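Local coordinates for TRAP dicarboxylate transporter, DctP subunit (Ochrobactrum anthropi, PDB 4P47), which probably serves as the periplasmic solute-binding subunit of a TRAP transporter, capturing a solute, perhaps a dicarboxylate, for uptake into the cell, at residues A[110-115]-A[181-186]. Numbering follows the deposited sequence.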
# COMPACT_ATOMS: atom_id res chain seq x y z
N LEU A 110 0.49 10.21 0.34
CA LEU A 110 1.38 11.31 0.71
C LEU A 110 2.70 10.76 1.25
O LEU A 110 2.74 9.70 1.85
CB LEU A 110 0.70 12.24 1.75
CG LEU A 110 -0.53 12.99 1.24
CD1 LEU A 110 -1.25 13.69 2.40
CD2 LEU A 110 -0.20 14.01 0.14
N PRO A 111 3.78 11.50 1.03
CA PRO A 111 5.09 10.94 1.40
C PRO A 111 5.52 10.96 2.86
O PRO A 111 5.16 11.84 3.66
CB PRO A 111 6.08 11.76 0.55
CG PRO A 111 5.36 12.98 0.13
CD PRO A 111 3.86 12.70 0.18
N PHE A 112 6.33 9.96 3.19
CA PHE A 112 6.99 9.85 4.48
C PHE A 112 6.04 9.87 5.68
O PHE A 112 6.39 10.37 6.76
CB PHE A 112 8.07 10.94 4.63
CG PHE A 112 9.10 10.93 3.53
CD1 PHE A 112 10.03 9.91 3.42
CD2 PHE A 112 9.14 11.95 2.59
CE1 PHE A 112 10.97 9.91 2.42
CE2 PHE A 112 10.09 11.95 1.58
CZ PHE A 112 11.01 10.91 1.50
N LEU A 113 4.85 9.30 5.53
CA LEU A 113 3.89 9.26 6.65
C LEU A 113 4.40 8.37 7.79
O LEU A 113 4.37 8.78 8.95
CB LEU A 113 2.52 8.73 6.19
CG LEU A 113 1.84 9.53 5.07
CD1 LEU A 113 0.48 8.93 4.73
CD2 LEU A 113 1.68 11.01 5.42
N PHE A 114 4.83 7.15 7.46
CA PHE A 114 5.13 6.15 8.47
C PHE A 114 6.55 5.64 8.34
O PHE A 114 7.07 5.50 7.23
CB PHE A 114 4.17 4.95 8.34
CG PHE A 114 2.75 5.32 8.14
CD1 PHE A 114 2.08 6.09 9.08
CD2 PHE A 114 2.04 4.88 7.03
CE1 PHE A 114 0.76 6.44 8.89
CE2 PHE A 114 0.72 5.21 6.84
CZ PHE A 114 0.07 6.00 7.78
N ASN A 115 7.16 5.31 9.48
CA ASN A 115 8.50 4.75 9.49
C ASN A 115 8.51 3.23 9.75
O ASN A 115 9.55 2.58 9.62
CB ASN A 115 9.37 5.49 10.52
CG ASN A 115 9.53 6.99 10.19
OD1 ASN A 115 8.76 7.55 9.41
ND2 ASN A 115 10.55 7.62 10.78
N VAL A 181 4.90 11.92 -8.88
CA VAL A 181 5.62 12.77 -9.81
C VAL A 181 6.07 14.06 -9.11
O VAL A 181 7.21 14.50 -9.27
CB VAL A 181 4.75 13.09 -11.04
CG1 VAL A 181 5.39 14.15 -11.90
CG2 VAL A 181 4.50 11.84 -11.86
N ALA A 182 5.18 14.65 -8.31
CA ALA A 182 5.55 15.84 -7.55
C ALA A 182 6.69 15.52 -6.58
O ALA A 182 7.66 16.27 -6.46
CB ALA A 182 4.33 16.39 -6.78
N LEU A 183 6.57 14.39 -5.89
CA LEU A 183 7.56 13.97 -4.89
C LEU A 183 8.95 13.84 -5.50
O LEU A 183 9.92 14.40 -5.00
CB LEU A 183 7.13 12.62 -4.29
CG LEU A 183 8.19 11.89 -3.46
CD1 LEU A 183 8.62 12.71 -2.25
CD2 LEU A 183 7.65 10.54 -3.06
N PHE A 184 9.05 13.09 -6.59
CA PHE A 184 10.38 12.83 -7.12
C PHE A 184 10.99 14.06 -7.78
O PHE A 184 12.20 14.28 -7.67
CB PHE A 184 10.37 11.55 -7.97
CG PHE A 184 10.51 10.31 -7.11
CD1 PHE A 184 11.77 9.85 -6.75
CD2 PHE A 184 9.40 9.69 -6.58
CE1 PHE A 184 11.90 8.76 -5.89
CE2 PHE A 184 9.52 8.61 -5.72
CZ PHE A 184 10.75 8.15 -5.39
N ASN A 185 10.16 14.90 -8.38
CA ASN A 185 10.68 16.20 -8.87
C ASN A 185 11.16 17.06 -7.71
O ASN A 185 12.20 17.69 -7.81
CB ASN A 185 9.64 16.95 -9.70
CG ASN A 185 9.59 16.49 -11.11
OD1 ASN A 185 10.44 16.81 -11.92
ND2 ASN A 185 8.57 15.73 -11.44
N ALA A 186 10.42 17.09 -6.61
CA ALA A 186 10.84 17.85 -5.43
C ALA A 186 12.17 17.36 -4.88
O ALA A 186 12.93 18.12 -4.26
CB ALA A 186 9.76 17.78 -4.34
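Leu-183 has its CG anti to the backbone N (chi1 167°); with chi2 at 61° its two methyl groups face Pro-111. Phe-112 has its CG beside its own backbone N and anti to the carbonyl carbon (chi1 -56°), which carries the ring toward the same leucine. Three side chains, all buried, make the contact.

CD1 of Leu-183 does most of the touching. It lies 3.9 Å from CB of Pro-111 and 4.0 Å from CG of Pro-111. The other branch, CD2 of Leu-183, reaches CB of Pro-111 at 4.1 Å. The leucine fork thus spans the CB corner of the proline ring, and the two side chains run past each other in opposite directions. The Phe-112 contact is looser: CE2 of Phe-112 stands 4.2 Å from CD1 of Leu-183, and the methyl meets the ring at a slant. CD1 of Leu-183 is thus shared by the proline and the phenylalanine. The interaction is purely apolar and buries a modest 103 Å² in all.

The backbone of Phe-112 takes a left-handed helical conformation, uncommon for a residue with a side chain, and the loop changes direction here. Phe-112 forms a backbone hydrogen bond with His-235, and its O accepts from NH2 of Arg-305. Helix 298-312 adds Ile-312 against Pro-111 and Leu-304 against Phe-112.

The contact joins the loop between strand 90-94 and helix 117-125 to helix 178-186, as a small hydrophobic packing interface within the periplasmic binding protein fold of the TRAP DctP family.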